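Local coordinates for extracellular solute-binding protein family 1 (Alicyclobacillus acidocaldarius subsp. acidocaldarius, PDB 4OVJ) that probably captures a solute outside the cell membrane and delivers it to an ABC-type importer, as other family 1 extracellular solute-binding proteins do, at residues D247-G252 / R273-A278; E145-K150 / K253-L258; G63-Y68 / Y89-A94; L120-I125 / I292-F297. All coordinates share one frame; numbering follows the deposited sequence. Where two conformers were deposited one is given.

Interaction 1 of 4, residues D247-G252 / R273-A278; sequences DPMVQG and RSLALA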
loop_
_atom_site.group_PDB
_atom_site.type_symbol
_atom_site.label_atom_id
_atom_site.label_comp_id
_atom_site.label_asym_id
_atom_site.label_seq_id
_atom_site.Cartn_x
_atom_site.Cartn_y
_atom_site.Cartn_z
ATOM N N ASP A 247 -20.824 0.610 0.965
ATOM C CA ASP A 247 -20.088 -0.626 1.234
ATOM C C ASP A 247 -20.988 -1.538 2.070
ATOM O O ASP A 247 -21.446 -1.125 3.137
ATOM C CB ASP A 247 -18.797 -0.268 1.980
ATOM C CG ASP A 247 -17.923 -1.475 2.305
ATOM O OD1 ASP A 247 -18.399 -2.643 2.258
ATOM O OD2 ASP A 247 -16.737 -1.231 2.634
ATOM N N PRO A 248 -21.267 -2.772 1.595
ATOM C CA PRO A 248 -22.165 -3.634 2.392
ATOM C C PRO A 248 -21.690 -3.911 3.812
ATOM O O PRO A 248 -22.509 -4.227 4.686
ATOM C CB PRO A 248 -22.223 -4.949 1.615
ATOM C CG PRO A 248 -21.485 -4.753 0.356
ATOM C CD PRO A 248 -20.869 -3.391 0.317
HETATM N N MSE A 249 -20.387 -3.822 4.048
HETATM C CA MSE A 249 -19.894 -3.999 5.412
HETATM C C MSE A 249 -20.352 -2.868 6.305
HETATM O O MSE A 249 -20.758 -3.088 7.448
HETATM C CB MSE A 249 -18.384 -4.135 5.405
HETATM C CG MSE A 249 -18.037 -4.913 6.649
HETATM SE SE MSE A 249 -16.159 -5.373 6.582
HETATM C CE MSE A 249 -16.190 -6.068 8.409
ATOM N N VAL A 250 -20.315 -1.644 5.785
ATOM C CA VAL A 250 -20.816 -0.469 6.510
ATOM C C VAL A 250 -22.322 -0.571 6.762
ATOM O O VAL A 250 -22.828 -0.108 7.793
ATOM C CB VAL A 250 -20.451 0.828 5.742
ATOM C CG1 VAL A 250 -21.101 2.047 6.361
ATOM C CG2 VAL A 250 -18.936 0.999 5.705
ATOM N N GLN A 251 -23.040 -1.198 5.835
ATOM C CA GLN A 251 -24.485 -1.380 5.965
ATOM C C GLN A 251 -24.878 -2.542 6.875
ATOM O O GLN A 251 -26.067 -2.749 7.148
ATOM C CB GLN A 251 -25.100 -1.605 4.591
ATOM C CG GLN A 251 -24.854 -0.461 3.630
ATOM C CD GLN A 251 -25.392 -0.756 2.258
ATOM O OE1 GLN A 251 -25.952 -1.823 2.011
ATOM N NE2 GLN A 251 -25.246 0.188 1.360
ATOM N N GLY A 252 -23.893 -3.310 7.316
ATOM C CA GLY A 252 -24.137 -4.487 8.139
ATOM C C GLY A 252 -24.620 -5.720 7.392
ATOM O O GLY A 252 -25.077 -6.682 8.005
ATOM N N ARG A 273 -19.767 -3.127 16.052
ATOM C CA ARG A 273 -19.229 -4.480 16.066
ATOM C C ARG A 273 -17.723 -4.448 15.924
ATOM O O ARG A 273 -17.173 -3.680 15.137
ATOM C CB ARG A 273 -19.848 -5.332 14.962
ATOM C CG ARG A 273 -19.628 -4.815 13.548
ATOM C CD ARG A 273 -20.430 -5.684 12.632
ATOM N NE ARG A 273 -20.454 -5.200 11.264
ATOM C CZ ARG A 273 -20.600 -5.976 10.196
ATOM N NH1 ARG A 273 -20.691 -7.284 10.320
ATOM N NH2 ARG A 273 -20.667 -5.434 8.991
ATOM N N SER A 274 -17.063 -5.272 16.721
ATOM C CA SER A 274 -15.609 -5.294 16.755
ATOM C C SER A 274 -15.034 -5.961 15.522
ATOM O O SER A 274 -15.417 -7.078 15.162
ATOM C CB SER A 274 -15.135 -6.030 17.997
ATOM O OG SER A 274 -15.610 -5.366 19.145
ATOM N N LEU A 275 -14.098 -5.263 14.889
ATOM C CA LEU A 275 -13.407 -5.777 13.715
ATOM C C LEU A 275 -12.009 -6.267 14.064
ATOM O O LEU A 275 -11.338 -5.724 14.947
ATOM C CB LEU A 275 -13.301 -4.692 12.660
ATOM C CG LEU A 275 -14.617 -4.070 12.214
ATOM C CD1 LEU A 275 -14.369 -3.069 11.084
ATOM C CD2 LEU A 275 -15.622 -5.133 11.786
ATOM N N ALA A 276 -11.601 -7.322 13.387
ATOM C CA ALA A 276 -10.267 -7.885 13.538
ATOM C C ALA A 276 -9.652 -8.049 12.154
ATOM O O ALA A 276 -10.329 -7.907 11.134
ATOM C CB ALA A 276 -10.323 -9.214 14.265
ATOM N N LEU A 277 -8.364 -8.340 12.155
ATOM C CA LEU A 277 -7.550 -8.392 10.961
ATOM C C LEU A 277 -6.835 -9.724 10.813
ATOM O O LEU A 277 -6.294 -10.274 11.773
ATOM C CB LEU A 277 -6.526 -7.271 11.002
ATOM C CG LEU A 277 -7.061 -5.859 11.232
ATOM C CD1 LEU A 277 -5.931 -4.856 11.372
ATOM C CD2 LEU A 277 -7.954 -5.472 10.081
ATOM N N ALA A 278 -6.839 -10.229 9.591
ATOM C CA ALA A 278 -6.066 -11.406 9.219
ATOM C C ALA A 278 -5.248 -11.092 7.991
ATOM O O ALA A 278 -5.611 -10.225 7.197
ATOM C CB ALA A 278 -6.973 -12.576 8.940
#
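Arg273 reaches across to the type I turn Met249-Gly252, where its guanidinium meets the carbonyl of Met249. From a CB directed at the turn, CG lies between the backbone N and the carbonyl carbon (chi1 60°), and the chain then runs extended to NE, which carries the charge over the gap. CZ stands 4.0 Å from Met249 O. NH2 donates to this oxygen over 2.8 Å, in the carbonyl plane and on a lone pair, with a C=O...N angle of 130°; the oxygen also lies almost in the guanidinium plane, although the bond is bent (139° at the hydrogen). Met249 O also accepts a hydrogen bond from Gly252 N, which closes the turn. NH2 further touches Met249 CG at 3.6 Å and Gly252 CA at 3.7 Å, and bonds to Ser254 O, while NH1 makes salt bridges with Asp255 and Asp144. Replacing Arg273 by a leucine would probably leave the carboxylates of Asp255 and Asp144 without their shared positive mate and take a donor from Met249 O. Beyond CG, the extended selenomethionine chain of Met249 ends with CE tip to tip with Leu275 CD2 at 3.5 Å, an apolar touch beside the polar one. Ahead of the turn, Met249 N donates to Asp247 OD1 over 2.9 Å. The loop before strand 256-260 thus combines an Asx turn with a type I beta turn, tied by an arginine to the chain just ahead of strand 275-278.

Interaction 2 of 4, residues E145-K150 / K253-L258; sequences EAAFAK and KSDAEL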
loop_
_atom_site.group_PDB
_atom_site.type_symbol
_atom_site.label_atom_id
_atom_site.label_comp_id
_atom_site.label_asym_id
_atom_site.label_seq_id
_atom_site.Cartn_x
_atom_site.Cartn_y
_atom_site.Cartn_z
ATOM N N GLU A 145 -15.409 -10.068 14.057
ATOM C CA GLU A 145 -14.925 -11.106 14.961
ATOM C C GLU A 145 -16.021 -12.037 15.438
ATOM O O GLU A 145 -15.877 -13.256 15.383
ATOM C CB GLU A 145 -14.312 -10.479 16.197
ATOM C CG GLU A 145 -12.883 -10.081 16.056
ATOM C CD GLU A 145 -12.223 -9.977 17.417
ATOM O OE1 GLU A 145 -12.770 -9.241 18.273
ATOM O OE2 GLU A 145 -11.183 -10.645 17.628
ATOM N N ALA A 146 -17.106 -11.462 15.941
ATOM C CA ALA A 146 -18.174 -12.270 16.493
ATOM C C ALA A 146 -18.857 -13.120 15.433
ATOM O O ALA A 146 -19.197 -14.272 15.699
ATOM C CB ALA A 146 -19.191 -11.402 17.230
ATOM N N ALA A 147 -19.027 -12.588 14.224
ATOM C CA ALA A 147 -19.630 -13.372 13.157
ATOM C C ALA A 147 -18.768 -14.579 12.775
ATOM O O ALA A 147 -19.268 -15.684 12.616
ATOM C CB ALA A 147 -19.890 -12.522 11.926
ATOM N N PHE A 148 -17.472 -14.357 12.610
ATOM C CA PHE A 148 -16.576 -15.430 12.203
ATOM C C PHE A 148 -16.339 -16.449 13.311
ATOM O O PHE A 148 -16.083 -17.611 13.024
ATOM C CB PHE A 148 -15.271 -14.863 11.617
ATOM C CG PHE A 148 -15.428 -14.493 10.171
ATOM C CD1 PHE A 148 -16.113 -13.332 9.819
ATOM C CD2 PHE A 148 -14.990 -15.360 9.172
ATOM C CE1 PHE A 148 -16.340 -13.023 8.480
ATOM C CE2 PHE A 148 -15.202 -15.057 7.835
ATOM C CZ PHE A 148 -15.871 -13.877 7.492
ATOM N N ALA A 149 -16.450 -16.024 14.563
ATOM C CA ALA A 149 -16.379 -16.960 15.685
ATOM C C ALA A 149 -17.490 -18.015 15.609
ATOM O O ALA A 149 -17.315 -19.132 16.112
ATOM C CB ALA A 149 -16.395 -16.220 17.023
ATOM N N LYS A 150 -18.606 -17.695 14.941
ATOM C CA LYS A 150 -19.683 -18.679 14.748
ATOM C C LYS A 150 -19.262 -19.843 13.839
ATOM O O LYS A 150 -19.885 -20.911 13.869
ATOM C CB LYS A 150 -20.935 -18.004 14.180
ATOM C CG LYS A 150 -21.504 -16.944 15.094
ATOM C CD LYS A 150 -22.660 -16.187 14.468
ATOM C CE LYS A 150 -23.207 -15.165 15.447
ATOM N NZ LYS A 150 -24.351 -14.430 14.867
ATOM N N LYS A 253 -24.505 -5.692 6.068
ATOM C CA LYS A 253 -25.010 -6.754 5.212
ATOM C C LYS A 253 -23.927 -7.777 4.885
ATOM O O LYS A 253 -24.232 -8.890 4.458
ATOM C CB LYS A 253 -25.573 -6.145 3.926
ATOM C CG LYS A 253 -26.767 -5.228 4.165
ATOM C CD LYS A 253 -27.360 -4.720 2.860
ATOM C CE LYS A 253 -28.464 -3.705 3.121
ATOM N NZ LYS A 253 -29.546 -4.292 3.956
ATOM N N SER A 254 -22.667 -7.389 5.078
ATOM C CA SER A 254 -21.519 -8.267 4.840
ATOM C C SER A 254 -20.656 -8.270 6.094
ATOM O O SER A 254 -20.588 -7.260 6.807
ATOM C CB SER A 254 -20.694 -7.757 3.678
ATOM O OG SER A 254 -19.476 -8.478 3.566
ATOM N N ASP A 255 -19.971 -9.379 6.339
ATOM C CA ASP A 255 -19.200 -9.544 7.564
ATOM C C ASP A 255 -17.689 -9.486 7.396
ATOM O O ASP A 255 -16.966 -9.654 8.370
ATOM C CB ASP A 255 -19.651 -10.828 8.288
ATOM C CG ASP A 255 -21.056 -10.681 8.895
ATOM O OD1 ASP A 255 -21.504 -9.526 9.072
ATOM O OD2 ASP A 255 -21.714 -11.695 9.196
ATOM N N ALA A 256 -17.206 -9.201 6.189
ATOM C CA ALA A 256 -15.757 -9.110 5.943
ATOM C C ALA A 256 -15.460 -8.438 4.630
ATOM O O ALA A 256 -16.287 -8.427 3.726
ATOM C CB ALA A 256 -15.101 -10.495 5.942
ATOM N N GLU A 257 -14.232 -7.955 4.516
ATOM C CA GLU A 257 -13.756 -7.329 3.307
ATOM C C GLU A 257 -12.234 -7.487 3.227
ATOM O O GLU A 257 -11.533 -7.278 4.222
ATOM C CB GLU A 257 -14.167 -5.859 3.377
ATOM C CG GLU A 257 -13.872 -5.051 2.165
ATOM C CD GLU A 257 -14.588 -3.706 2.188
ATOM O OE1 GLU A 257 -15.236 -3.302 3.214
ATOM O OE2 GLU A 257 -14.512 -3.069 1.144
ATOM N N LEU A 258 -11.754 -7.906 2.059
ATOM C CA LEU A 258 -10.339 -7.978 1.733
ATOM C C LEU A 258 -9.987 -6.638 1.118
ATOM O O LEU A 258 -10.459 -6.316 0.022
ATOM C CB LEU A 258 -10.082 -9.099 0.718
ATOM C CG LEU A 258 -8.703 -9.098 0.046
ATOM C CD1 LEU A 258 -7.633 -9.309 1.091
ATOM C CD2 LEU A 258 -8.640 -10.156 -1.046
#
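Ala147 and Asp255 bring the two backbones nearest, their CA atoms 6.8 Å apart, where the short helix 145-149 lies against the residues leading into strand 256-260. Asp255 touches the helix with two different parts. Its backbone O lies at the edge of the Phe148 ring, near the ring plane and 3.4 Å from CE1, with the carbonyl passing alongside the ring rather than aimed at it; the carbonyl carbon of Asp255 lies at this edge too, in the ring plane. Its side chain leaves in another direction, CG being anti to the carbonyl carbon (chi1 -71°), and this lays OD2 beside Ala147 CB at 3.4 Å. The other carboxylate oxygen, OD1, is taken up by a salt bridge to Arg273, which probably helps to hold the carboxylate in this rotation. One residue on, Ala256 CB packs obliquely against the same end of the ring, 3.8 Å from both CE1 and CZ of Phe148. The contact is buried, and the methyl groups of both alanines take part in it. Beyond it, Phe148 lies nearly parallel to Trp163, meets Tyr143 edge-to-face and touches Ile166, Leu167 and Val170, so that this one side chain joins helix 145-149 to helix 160-174 and to the start of strand 256-260, directly after the long strand 128-144.

Interaction 3 of 4, residues G63-Y68 / Y89-A94; sequences GPFNQY and YEYIDA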
loop_
_atom_site.group_PDB
_atom_site.type_symbol
_atom_site.label_atom_id
_atom_site.label_comp_id
_atom_site.label_asym_id
_atom_site.label_seq_id
_atom_site.Cartn_x
_atom_site.Cartn_y
_atom_site.Cartn_z
ATOM N N GLY A 63 2.958 21.854 -2.736
ATOM C CA GLY A 63 1.528 21.678 -3.012
ATOM C C GLY A 63 1.179 20.227 -3.297
ATOM O O GLY A 63 1.891 19.322 -2.889
ATOM N N PRO A 64 0.082 19.990 -4.018
ATOM C CA PRO A 64 -0.297 18.621 -4.355
ATOM C C PRO A 64 0.725 17.913 -5.264
ATOM O O PRO A 64 1.560 18.559 -5.909
ATOM C CB PRO A 64 -1.631 18.791 -5.093
ATOM C CG PRO A 64 -2.119 20.148 -4.746
ATOM C CD PRO A 64 -0.887 20.975 -4.530
ATOM N N PHE A 65 0.608 16.593 -5.301
ATOM C CA PHE A 65 1.498 15.681 -6.033
ATOM C C PHE A 65 1.946 16.198 -7.401
ATOM O O PHE A 65 3.133 16.362 -7.642
ATOM C CB PHE A 65 0.794 14.315 -6.158
ATOM C CG PHE A 65 1.629 13.225 -6.790
ATOM C CD1 PHE A 65 1.627 13.037 -8.156
ATOM C CD2 PHE A 65 2.361 12.349 -5.997
ATOM C CE1 PHE A 65 2.380 12.019 -8.727
ATOM C CE2 PHE A 65 3.105 11.322 -6.559
ATOM C CZ PHE A 65 3.119 11.162 -7.928
ATOM N N ASN A 66 1.001 16.453 -8.299
ATOM C CA ASN A 66 1.366 16.819 -9.662
ATOM C C ASN A 66 2.094 18.160 -9.723
ATOM O O ASN A 66 3.068 18.317 -10.466
ATOM C CB ASN A 66 0.131 16.838 -10.560
ATOM C CG ASN A 66 -0.379 15.448 -10.889
ATOM O OD1 ASN A 66 0.392 14.497 -11.008
ATOM N ND2 ASN A 66 -1.690 15.329 -11.063
ATOM N N GLN A 67 1.636 19.118 -8.925
ATOM C CA GLN A 67 2.270 20.434 -8.881
ATOM C C GLN A 67 3.705 20.306 -8.399
ATOM O O GLN A 67 4.626 20.880 -8.983
ATOM C CB GLN A 67 1.507 21.372 -7.954
ATOM C CG GLN A 67 2.044 22.792 -7.957
ATOM C CD GLN A 67 1.294 23.696 -7.007
ATOM O OE1 GLN A 67 1.888 24.506 -6.300
ATOM N NE2 GLN A 67 -0.023 23.564 -6.988
ATOM N N TYR A 68 3.884 19.531 -7.337
ATOM C CA TYR A 68 5.208 19.290 -6.761
ATOM C C TYR A 68 6.161 18.687 -7.779
ATOM O O TYR A 68 7.251 19.215 -7.994
ATOM C CB TYR A 68 5.101 18.373 -5.563
ATOM C CG TYR A 68 6.409 17.859 -5.023
ATOM C CD1 TYR A 68 7.218 18.651 -4.221
ATOM C CD2 TYR A 68 6.816 16.553 -5.278
ATOM C CE1 TYR A 68 8.412 18.165 -3.710
ATOM C CE2 TYR A 68 7.987 16.052 -4.751
ATOM C CZ TYR A 68 8.788 16.871 -3.971
ATOM O OH TYR A 68 9.932 16.377 -3.422
ATOM N N TYR A 89 7.245 6.308 -5.876
ATOM C CA TYR A 89 7.620 5.088 -6.598
ATOM C C TYR A 89 7.596 5.260 -8.117
ATOM O O TYR A 89 8.444 4.699 -8.819
ATOM C CB TYR A 89 6.703 3.936 -6.166
ATOM C CG TYR A 89 7.196 2.549 -6.510
ATOM C CD1 TYR A 89 8.505 2.155 -6.243
ATOM C CD2 TYR A 89 6.338 1.618 -7.083
ATOM C CE1 TYR A 89 8.952 0.881 -6.552
ATOM C CE2 TYR A 89 6.766 0.341 -7.393
ATOM C CZ TYR A 89 8.080 -0.027 -7.133
ATOM O OH TYR A 89 8.506 -1.294 -7.450
ATOM N N GLU A 90 6.642 6.038 -8.619
ATOM C CA GLU A 90 6.512 6.314 -10.058
ATOM C C GLU A 90 7.741 7.016 -10.673
ATOM O O GLU A 90 8.059 6.810 -11.857
ATOM C CB GLU A 90 5.258 7.174 -10.305
ATOM C CG GLU A 90 5.080 7.623 -11.754
ATOM C CD GLU A 90 3.764 8.333 -12.028
ATOM O OE1 GLU A 90 3.008 8.632 -11.071
ATOM O OE2 GLU A 90 3.493 8.599 -13.221
ATOM N N TYR A 91 8.401 7.858 -9.889
ATOM C CA TYR A 91 9.450 8.734 -10.401
ATOM C C TYR A 91 10.867 8.418 -9.942
ATOM O O TYR A 91 11.838 8.980 -10.469
ATOM C CB TYR A 91 9.119 10.167 -10.016
ATOM C CG TYR A 91 7.898 10.722 -10.725
ATOM C CD1 TYR A 91 7.843 10.790 -12.109
ATOM C CD2 TYR A 91 6.808 11.170 -10.010
ATOM C CE1 TYR A 91 6.727 11.296 -12.754
ATOM C CE2 TYR A 91 5.696 11.688 -10.639
ATOM C CZ TYR A 91 5.655 11.748 -12.004
ATOM O OH TYR A 91 4.540 12.264 -12.611
ATOM N N ILE A 92 11.012 7.513 -8.986
ATOM C CA ILE A 92 12.316 7.291 -8.384
ATOM C C ILE A 92 13.330 6.759 -9.408
ATOM O O ILE A 92 14.491 7.166 -9.383
ATOM C CB ILE A 92 12.230 6.403 -7.118
ATOM C CG1 ILE A 92 13.569 6.416 -6.372
ATOM C CG2 ILE A 92 11.766 4.993 -7.455
ATOM C CD1 ILE A 92 13.466 5.894 -4.957
ATOM N N ASP A 93 12.890 5.892 -10.327
ATOM C CA ASP A 93 13.804 5.348 -11.333
ATOM C C ASP A 93 14.407 6.474 -12.160
ATOM O O ASP A 93 15.625 6.501 -12.394
ATOM C CB ASP A 93 13.097 4.356 -12.263
ATOM C CG ASP A 93 14.012 3.832 -13.366
ATOM O OD1 ASP A 93 14.835 2.938 -13.080
ATOM O OD2 ASP A 93 13.898 4.308 -14.527
ATOM N N ALA A 94 13.554 7.390 -12.607
ATOM C CA ALA A 94 13.997 8.484 -13.475
ATOM C C ALA A 94 15.034 9.359 -12.770
ATOM O O ALA A 94 16.114 9.620 -13.313
ATOM C CB ALA A 94 12.811 9.312 -13.934
HETATM O O HOH W 1 3.118 14.116 -11.375
#
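The rings of Phe65 and Tyr91 meet obliquely: Tyr91 CE2 lies 3.8 Å from both CZ and CE1 of Phe65. At the edge of the Phe65 ring, in its plane, lies Asn66 OD1 in the conformer given, one of two. One face of the Tyr91 ring is covered from within its own segment by Glu90 CG, 4.0 Å above the ring centre. The Glu90 carboxylate passes by the Phe65 ring, their planes 26° apart, with OE1 4.0 Å from Phe65 CZ. These residues belong to a beta-alpha-beta unit of an alpha/beta lobe: Phe65 opens the helix 65-77 that joins the parallel strands 55-61 and 84-87, and Tyr91 follows the second of them, just before helix 92-98. Pro64 occupies the N-cap position, and Phe65, with CG anti to the backbone N (chi1 -175°), extends its ring from the first turn across to the other segment. There the ring also meets Trp32 edge-to-face and Phe69, which touches Tyr91 as well. A serine in place of Phe65 would probably open a gap between Trp32, Phe69 and Tyr91 and leave Tyr91 CE2 without its apolar neighbour. At this surface a water may complete the link: it donates to Asn66 OD1, a bond left doubtful by the second conformer, and is hydrogen-bonded to Tyr91 OH, 2.6 Å from the water O.

Interaction 4 of 4, residues L120-I125 / I292-F297; sequences LKSGYI and IKPSQF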
loop_
_atom_site.group_PDB
_atom_site.type_symbol
_atom_site.label_atom_id
_atom_site.label_comp_id
_atom_site.label_asym_id
_atom_site.label_seq_id
_atom_site.Cartn_x
_atom_site.Cartn_y
_atom_site.Cartn_z
ATOM N N LEU A 120 12.652 -2.189 1.976
ATOM C CA LEU A 120 13.810 -1.441 1.465
ATOM C C LEU A 120 14.065 -1.671 -0.025
ATOM O O LEU A 120 14.486 -0.750 -0.722
ATOM C CB LEU A 120 15.073 -1.769 2.242
ATOM C CG LEU A 120 15.190 -1.070 3.578
ATOM C CD1 LEU A 120 16.265 -1.739 4.421
ATOM C CD2 LEU A 120 15.467 0.428 3.399
ATOM N N LYS A 121 13.802 -2.887 -0.498
ATOM C CA LYS A 121 14.024 -3.245 -1.894
ATOM C C LYS A 121 13.276 -2.322 -2.862
ATOM O O LYS A 121 13.745 -2.072 -3.973
ATOM C CB LYS A 121 13.613 -4.701 -2.131
ATOM C CG LYS A 121 14.040 -5.252 -3.472
ATOM C CD LYS A 121 15.552 -5.278 -3.605
ATOM C CE LYS A 121 15.991 -6.068 -4.830
ATOM N NZ LYS A 121 17.197 -5.456 -5.448
ATOM N N SER A 122 12.131 -1.800 -2.433
ATOM C CA SER A 122 11.342 -0.874 -3.262
ATOM C C SER A 122 12.086 0.434 -3.591
ATOM O O SER A 122 11.752 1.101 -4.559
ATOM C CB SER A 122 9.972 -0.586 -2.636
ATOM O OG SER A 122 10.067 0.197 -1.472
ATOM N N GLY A 123 13.099 0.784 -2.801
ATOM C CA GLY A 123 13.893 1.990 -3.043
ATOM C C GLY A 123 15.157 1.737 -3.849
ATOM O O GLY A 123 15.924 2.665 -4.094
ATOM N N TYR A 124 15.382 0.484 -4.255
ATOM C CA TYR A 124 16.583 0.113 -5.007
ATOM C C TYR A 124 16.392 0.321 -6.507
ATOM O O TYR A 124 15.338 0.018 -7.072
ATOM C CB TYR A 124 17.011 -1.337 -4.736
ATOM C CG TYR A 124 17.967 -1.512 -3.588
ATOM C CD1 TYR A 124 17.520 -1.515 -2.277
ATOM C CD2 TYR A 124 19.336 -1.692 -3.816
ATOM C CE1 TYR A 124 18.397 -1.684 -1.221
ATOM C CE2 TYR A 124 20.222 -1.863 -2.767
ATOM C CZ TYR A 124 19.746 -1.861 -1.469
ATOM O OH TYR A 124 20.618 -2.019 -0.424
ATOM N N ILE A 125 17.425 0.862 -7.134
ATOM C CA ILE A 125 17.503 0.960 -8.587
ATOM C C ILE A 125 18.920 0.502 -8.942
ATOM O O ILE A 125 19.892 1.042 -8.427
ATOM C CB ILE A 125 17.268 2.404 -9.077
ATOM C CG1 ILE A 125 15.888 2.946 -8.652
ATOM C CG2 ILE A 125 17.407 2.489 -10.593
ATOM C CD1 ILE A 125 14.708 2.303 -9.358
ATOM N N ILE A 292 4.271 -5.179 0.660
ATOM C CA ILE A 292 4.025 -3.943 1.374
ATOM C C ILE A 292 4.149 -2.814 0.366
ATOM O O ILE A 292 5.146 -2.710 -0.327
ATOM C CB ILE A 292 5.042 -3.729 2.516
ATOM C CG1 ILE A 292 5.199 -4.987 3.369
ATOM C CG2 ILE A 292 4.623 -2.546 3.369
ATOM C CD1 ILE A 292 3.919 -5.510 3.971
ATOM N N LYS A 293 3.140 -1.963 0.299
ATOM C CA LYS A 293 3.164 -0.841 -0.625
ATOM C C LYS A 293 3.811 0.336 0.095
ATOM O O LYS A 293 3.335 0.738 1.147
ATOM C CB LYS A 293 1.744 -0.480 -1.030
ATOM C CG LYS A 293 1.631 0.667 -2.021
ATOM C CD LYS A 293 0.171 0.882 -2.406
ATOM C CE LYS A 293 -0.039 2.251 -3.022
ATOM N NZ LYS A 293 0.505 2.292 -4.401
ATOM N N PRO A 294 4.908 0.882 -0.457
ATOM C CA PRO A 294 5.479 2.096 0.112
ATOM C C PRO A 294 4.636 3.308 -0.266
ATOM O O PRO A 294 4.353 3.532 -1.449
ATOM C CB PRO A 294 6.866 2.149 -0.526
ATOM C CG PRO A 294 6.673 1.524 -1.867
ATOM C CD PRO A 294 5.591 0.486 -1.711
ATOM N N SER A 295 4.204 4.085 0.718
ATOM C CA SER A 295 3.350 5.225 0.415
ATOM C C SER A 295 4.126 6.270 -0.379
ATOM O O SER A 295 3.626 6.847 -1.342
ATOM C CB SER A 295 2.839 5.849 1.703
ATOM O OG SER A 295 2.147 4.869 2.451
ATOM N N GLN A 296 5.337 6.519 0.084
ATOM C CA GLN A 296 6.230 7.536 -0.457
ATOM C C GLN A 296 7.609 7.189 0.053
ATOM O O GLN A 296 7.764 6.227 0.794
ATOM C CB GLN A 296 5.892 8.959 0.017
ATOM C CG GLN A 296 4.460 9.281 0.357
ATOM C CD GLN A 296 4.326 10.635 1.007
ATOM O OE1 GLN A 296 5.204 11.061 1.782
ATOM N NE2 GLN A 296 3.240 11.319 0.712
ATOM N N PHE A 297 8.602 7.971 -0.337
ATOM C CA PHE A 297 9.990 7.760 0.043
ATOM C C PHE A 297 10.624 9.069 0.476
ATOM O O PHE A 297 10.250 10.135 -0.009
ATOM C CB PHE A 297 10.838 7.271 -1.140
ATOM C CG PHE A 297 10.437 5.950 -1.693
ATOM C CD1 PHE A 297 9.366 5.851 -2.565
ATOM C CD2 PHE A 297 11.169 4.801 -1.397
ATOM C CE1 PHE A 297 8.981 4.627 -3.076
ATOM C CE2 PHE A 297 10.797 3.579 -1.931
ATOM C CZ PHE A 297 9.693 3.492 -2.758
#
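This is buried side-chain packing near the middle of the molecule: Ser122 and Gly123, in the type I turn Lys121-Tyr124, press against Pro294 and Phe297 of strand 293-300. Ser122 carries most of it. Its OG lies between the backbone N and the carbonyl carbon (chi1 70°), from where it meets the edge of the Phe297 ring close to the ring plane, 3.5 Å from CE2. The same oxygen touches Pro294 CG at 3.7 Å. Its polar need is met elsewhere, by a hydrogen bond to Val119 O in the preceding helix, so the hydroxyl faces the two apolar side chains without being left unsatisfied. Ser122 O comes within 3.6 Å of Phe297 CZ. At Gly123 the ring comes close to the backbone, with Phe297 CE2 3.7 Å from Gly123 CA; a side chain here would crowd it. Around the contact, Pro133 of strand 128-144 packs on Ser122, Pro294 and Phe297 alike. Strand 293-300 pairs with strand 128-144 and, further along, with strand 84-87, while Gly123 is backbone-bonded to Tyr130; the turn between helix 117-121 and strand 124-125 therefore packs beside the place where these strands come together.

Overall arrangement
The four contacts form two groups. Interactions 1 and 2, with centres 7 Å apart, share the Arg273-Asp255 salt bridge, and their segments alternate along the chain. Interactions 3 and 4 lie 14 Å apart between centres and touch where Tyr89 packs on Ser122 and Phe297. From one group to the other, contact centres are about 30 to 38 Å apart, interaction 3 being on the opposite side of the chain's centre from interactions 1 and 2. Interaction 3 closes first along the chain; interactions 1 and 2 are nested inside the loop closed by interaction 4. The mixed sheet, through strands 128-144 and 293-300, links the two regions, consistent with the two-lobed architecture of solute-binding proteins.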